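Local coordinates for protein ATP-dependent RNA helicase HrpB (PDB 6EUD) that hydrolyses ATP to ADP and phosphate as a DExH-box NTPase of the DEAH/RHA helicase type and binds single-stranded RNA, at residues R288-A294 with G333-I339; E649-P653 with M698-L702. All coordinates share one frame; numbering follows the deposited sequence.

Contact 1. Residues R288-A294 with G333-I339; sequences RLVVDCA and GISLHLI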
# COMPACT_ATOMS: atom_id res chain seq x y z
N ARG A 288 -9.61 -29.78 -22.36
CA ARG A 288 -8.21 -30.17 -22.61
C ARG A 288 -7.42 -29.06 -23.34
O ARG A 288 -6.23 -29.20 -23.59
CB ARG A 288 -8.14 -31.49 -23.41
CG ARG A 288 -8.42 -31.35 -24.88
CD ARG A 288 -8.07 -32.63 -25.65
NE ARG A 288 -6.63 -32.89 -25.71
CZ ARG A 288 -5.84 -32.60 -26.74
NH1 ARG A 288 -6.34 -32.04 -27.83
NH2 ARG A 288 -4.55 -32.89 -26.69
N LEU A 289 -8.08 -27.95 -23.65
CA LEU A 289 -7.44 -26.76 -24.22
C LEU A 289 -7.66 -25.54 -23.32
O LEU A 289 -8.79 -25.26 -22.91
CB LEU A 289 -7.99 -26.45 -25.62
CG LEU A 289 -7.99 -27.61 -26.62
CD1 LEU A 289 -8.62 -27.18 -27.93
CD2 LEU A 289 -6.58 -28.13 -26.84
N VAL A 290 -6.59 -24.81 -23.02
CA VAL A 290 -6.72 -23.55 -22.33
C VAL A 290 -6.14 -22.39 -23.19
O VAL A 290 -5.11 -22.52 -23.87
CB VAL A 290 -6.03 -23.61 -20.95
CG1 VAL A 290 -5.71 -22.22 -20.40
CG2 VAL A 290 -6.90 -24.41 -19.95
N VAL A 291 -6.85 -21.27 -23.19
CA VAL A 291 -6.28 -20.05 -23.73
C VAL A 291 -6.26 -19.04 -22.61
O VAL A 291 -7.28 -18.70 -22.03
CB VAL A 291 -7.06 -19.51 -24.96
CG1 VAL A 291 -6.45 -18.18 -25.42
CG2 VAL A 291 -7.06 -20.54 -26.10
N ASP A 292 -5.06 -18.57 -22.30
CA ASP A 292 -4.80 -17.71 -21.17
C ASP A 292 -4.31 -16.33 -21.65
O ASP A 292 -3.19 -16.19 -22.21
CB ASP A 292 -3.77 -18.37 -20.24
CG ASP A 292 -3.28 -17.44 -19.14
OD1 ASP A 292 -4.07 -16.57 -18.68
OD2 ASP A 292 -2.11 -17.56 -18.75
N CYS A 293 -5.15 -15.31 -21.46
CA CYS A 293 -4.79 -13.95 -21.89
C CYS A 293 -3.64 -13.39 -21.04
O CYS A 293 -3.04 -12.39 -21.39
CB CYS A 293 -6.00 -13.00 -21.81
SG CYS A 293 -6.49 -12.46 -20.16
N ALA A 294 -3.36 -14.06 -19.91
CA ALA A 294 -2.30 -13.70 -18.95
C ALA A 294 -2.46 -12.33 -18.32
O ALA A 294 -1.47 -11.75 -17.87
CB ALA A 294 -0.93 -13.81 -19.61
N GLY A 333 -3.18 -32.25 -22.39
CA GLY A 333 -3.81 -31.06 -22.92
C GLY A 333 -2.82 -30.07 -23.46
O GLY A 333 -1.64 -30.36 -23.59
N ILE A 334 -3.33 -28.89 -23.80
CA ILE A 334 -2.56 -27.84 -24.44
C ILE A 334 -2.99 -26.50 -23.85
O ILE A 334 -4.19 -26.24 -23.71
CB ILE A 334 -2.76 -27.82 -25.97
CG1 ILE A 334 -2.54 -29.21 -26.58
CG2 ILE A 334 -1.88 -26.77 -26.65
CD1 ILE A 334 -2.89 -29.27 -28.05
N SER A 335 -2.02 -25.66 -23.52
CA SER A 335 -2.29 -24.33 -22.99
C SER A 335 -1.59 -23.28 -23.85
O SER A 335 -0.39 -23.37 -24.10
CB SER A 335 -1.82 -24.22 -21.54
OG SER A 335 -2.11 -22.96 -20.97
N LEU A 336 -2.36 -22.29 -24.33
CA LEU A 336 -1.81 -21.19 -25.11
C LEU A 336 -1.85 -19.87 -24.32
O LEU A 336 -2.94 -19.36 -23.96
CB LEU A 336 -2.58 -21.05 -26.43
CG LEU A 336 -2.22 -19.85 -27.31
CD1 LEU A 336 -0.74 -19.90 -27.77
CD2 LEU A 336 -3.14 -19.73 -28.52
N HIS A 337 -0.68 -19.31 -24.03
CA HIS A 337 -0.61 -18.05 -23.30
C HIS A 337 -0.42 -16.88 -24.25
O HIS A 337 0.51 -16.86 -25.04
CB HIS A 337 0.50 -18.12 -22.25
CG HIS A 337 0.36 -19.29 -21.30
ND1 HIS A 337 -0.40 -19.24 -20.15
CD2 HIS A 337 0.86 -20.55 -21.36
CE1 HIS A 337 -0.35 -20.40 -19.53
NE2 HIS A 337 0.41 -21.22 -20.24
N LEU A 338 -1.31 -15.89 -24.18
CA LEU A 338 -1.30 -14.77 -25.12
C LEU A 338 -0.28 -13.66 -24.79
O LEU A 338 -0.60 -12.45 -24.82
CB LEU A 338 -2.69 -14.17 -25.19
CG LEU A 338 -3.71 -15.19 -25.67
CD1 LEU A 338 -5.07 -14.51 -25.89
CD2 LEU A 338 -3.22 -15.91 -26.91
N ILE A 339 0.94 -14.09 -24.48
CA ILE A 339 2.09 -13.21 -24.37
C ILE A 339 3.30 -13.93 -24.96
O ILE A 339 3.27 -15.15 -25.12
CB ILE A 339 2.40 -12.82 -22.92
CG1 ILE A 339 2.70 -14.07 -22.07
CG2 ILE A 339 1.24 -12.01 -22.32
CD1 ILE A 339 2.97 -13.75 -20.64
O HOH W 1 -2.60 -11.05 -23.59
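Parallel beta pairing joins strands 288-292 and 333-337 in the sheet of the second helicase domain, with Asp292 beside His337 across it. The strand axes run 9° apart and come within 4.7 Å. Five backbone hydrogen bonds join the two segments, from Ile334 N to Arg288 O through to Leu338 N, just past the end of strand 333-337, to Asp292 O at 2.7 Å. Beyond the strands, one water donates to both Cys293 O and Leu338 O.

On one face of the sheet, Leu289 CD2 lies alongside Ile334, 3.9 Å from its CB, and Val291 CG1 meets Leu338 CD1; helix 199-213 packs against Ile334, Leu336 and Leu338. Helix 317-325 lies on the face of Val290, Ser335 and His337.

There His337 ND1 donates to Asp292 OD2 at 2.8 Å, in the ring plane and on the oxygen's anti lone pair. The carboxylate, carried across by CG anti to the backbone N (chi1 171°), stands 85° to the ring. Its OD1 accepts Ala294 N at 2.9 Å from above the carboxylate plane, forming an Asx turn, and salt-bridges Arg323. With an alanine in place of Asp292, His337 ND1 and Arg323 would probably lose their acceptor, and Ala294 N the side-chain oxygen that makes the Asx turn.

The buried carboxylate is probably kept ionised, linking strand 333-337 through His337 and helix 317-325 through Arg323 to its own strand.

Contact 2. Residues E649-P653 with M698-L702; sequences EYDWP and MQQRL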
# COMPACT_ATOMS: atom_id res chain seq x y z
N GLU A 649 27.65 6.74 12.70
CA GLU A 649 27.20 6.21 13.99
C GLU A 649 26.57 7.32 14.85
O GLU A 649 25.98 7.03 15.88
CB GLU A 649 28.34 5.53 14.76
CG GLU A 649 29.50 6.42 15.10
CD GLU A 649 30.60 6.37 14.05
OE1 GLU A 649 31.77 6.18 14.44
OE2 GLU A 649 30.31 6.55 12.85
N TYR A 650 26.69 8.58 14.44
CA TYR A 650 26.07 9.66 15.20
C TYR A 650 24.83 10.20 14.49
O TYR A 650 24.63 9.97 13.30
CB TYR A 650 27.06 10.80 15.43
CG TYR A 650 28.34 10.32 16.04
CD1 TYR A 650 28.39 9.93 17.37
CD2 TYR A 650 29.50 10.22 15.28
CE1 TYR A 650 29.56 9.49 17.92
CE2 TYR A 650 30.66 9.79 15.83
CZ TYR A 650 30.70 9.42 17.15
OH TYR A 650 31.88 8.96 17.70
N ASP A 651 23.99 10.92 15.24
CA ASP A 651 22.74 11.42 14.67
C ASP A 651 22.89 12.82 14.11
O ASP A 651 22.48 13.80 14.73
CB ASP A 651 21.64 11.38 15.72
CG ASP A 651 21.23 9.97 16.08
OD1 ASP A 651 21.06 9.15 15.16
OD2 ASP A 651 21.08 9.68 17.29
N TRP A 652 23.45 12.92 12.91
CA TRP A 652 23.61 14.21 12.26
C TRP A 652 22.28 14.62 11.64
O TRP A 652 21.56 13.77 11.10
CB TRP A 652 24.74 14.17 11.21
CG TRP A 652 26.01 13.60 11.74
CD1 TRP A 652 26.43 12.30 11.63
CD2 TRP A 652 27.01 14.28 12.53
NE1 TRP A 652 27.63 12.14 12.28
CE2 TRP A 652 28.01 13.33 12.84
CE3 TRP A 652 27.16 15.59 12.99
CZ2 TRP A 652 29.14 13.65 13.58
CZ3 TRP A 652 28.27 15.91 13.73
CH2 TRP A 652 29.26 14.94 14.02
N PRO A 653 21.94 15.91 11.72
CA PRO A 653 20.72 16.44 11.09
C PRO A 653 20.78 16.42 9.58
O PRO A 653 21.82 16.68 8.98
CB PRO A 653 20.66 17.88 11.62
CG PRO A 653 22.05 18.21 11.95
CD PRO A 653 22.63 16.94 12.50
N MET A 698 27.92 17.40 20.00
CA MET A 698 28.04 17.21 18.57
C MET A 698 28.73 18.40 17.90
O MET A 698 29.42 18.23 16.88
CB MET A 698 26.65 16.99 17.98
CG MET A 698 25.98 15.74 18.52
SD MET A 698 26.78 14.26 17.86
CE MET A 698 26.29 14.45 16.15
N GLN A 699 28.55 19.59 18.46
CA GLN A 699 29.25 20.77 17.95
C GLN A 699 30.75 20.58 18.14
O GLN A 699 31.54 20.87 17.23
CB GLN A 699 28.76 22.04 18.65
CG GLN A 699 27.34 22.44 18.29
CD GLN A 699 26.83 23.63 19.09
OE1 GLN A 699 27.53 24.14 19.97
NE2 GLN A 699 25.61 24.07 18.80
N GLN A 700 31.14 20.10 19.32
CA GLN A 700 32.54 19.83 19.63
C GLN A 700 33.08 18.72 18.73
O GLN A 700 34.18 18.83 18.20
CB GLN A 700 32.73 19.42 21.10
CG GLN A 700 32.29 20.46 22.09
CD GLN A 700 33.00 21.77 21.90
OE1 GLN A 700 32.37 22.82 21.76
NE2 GLN A 700 34.34 21.74 21.91
N ARG A 701 32.28 17.66 18.57
CA ARG A 701 32.62 16.55 17.68
C ARG A 701 32.83 17.04 16.23
O ARG A 701 33.85 16.72 15.60
CB ARG A 701 31.54 15.48 17.73
CG ARG A 701 31.98 14.12 17.21
CD ARG A 701 30.91 13.06 17.43
NE ARG A 701 30.41 13.02 18.81
CZ ARG A 701 31.02 12.37 19.80
NH1 ARG A 701 32.16 11.72 19.58
NH2 ARG A 701 30.50 12.38 21.02
N LEU A 702 31.90 17.82 15.70
CA LEU A 702 32.05 18.34 14.35
C LEU A 702 33.28 19.28 14.24
O LEU A 702 34.04 19.20 13.27
CB LEU A 702 30.79 19.07 13.90
CG LEU A 702 30.78 19.40 12.41
CD1 LEU A 702 30.70 18.12 11.58
CD2 LEU A 702 29.65 20.34 12.07
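Tyr650 and Trp652, on the loop between helices 631-646 and 657-662, meet Met698, Arg701 and Leu702 of helix 696-705 in an aromatic contact with no hydrogen bond between the segments.

The first interaction is a cation-pi stack. The guanidinium of Arg701 lies nearly flat on the Tyr650 ring, the planes 18° apart and the centres separated by 4.3 Å. The delta methylene (CD) belongs to the same overlap: Arg701 CD sits over the middle of that ring, 3.6 Å from the centroid and 9° off the normal, a CH-pi contact. The bend at chi3 (-51°) turns the end of the arginine so that CD and the guanidinium share one ring face, while Glu649 CG lies over the opposite face. The phenol oxygen is bonded elsewhere, to Gln748.

Methionine supplies the second kind. Met698 CE lies over the six-membered ring of Trp652, 3.4 Å from its centroid, a CH-pi contact, with SD farther above the same face in a Met-aromatic contact. Bends at chi2 and chi3 fold the chain and bring the methyl down onto the indole. The same methyl reaches Tyr650 CB at 3.8 Å, and CB itself lies over the face of Trp652 that CE covers, offset toward the rim. Tyrosine and methionine thus share one side of the indole.

Apolar packing completes the contact where Leu702 CD1 touches Trp652 CZ3 at 3.9 Å.

Around this patch, Trp652 NE1 donates to Leu647 O and its ring rests on Ala643, while Leu702 packs on Leu636, Arg639 and Leu640. Both segments therefore lean on helix 631-646, and the contact fastens the loop that follows it to the side of helix 696-705.

In the fold
From the N terminus, the chain passes through the first helicase domain before reaching contact 1. There 38 residues separate the two segments, including the rest of strand 287-302, strand 307-314 and helix 317-325, before strand 333-337 returns alongside. Because strand 287-302 also pairs with 217-221 and 333-337 with 186-190, the contact joins two inner strands of one sheet. Only then does the chain enter the later helical and beta regions. Contact 2 closes a loop of 44 residues, 19 of them helical and none in a strand, tying 649-653 to helix 696-705. The two are in series, neither nested nor crossing, with centres about 61 Å apart on opposite sides of the chain's centre.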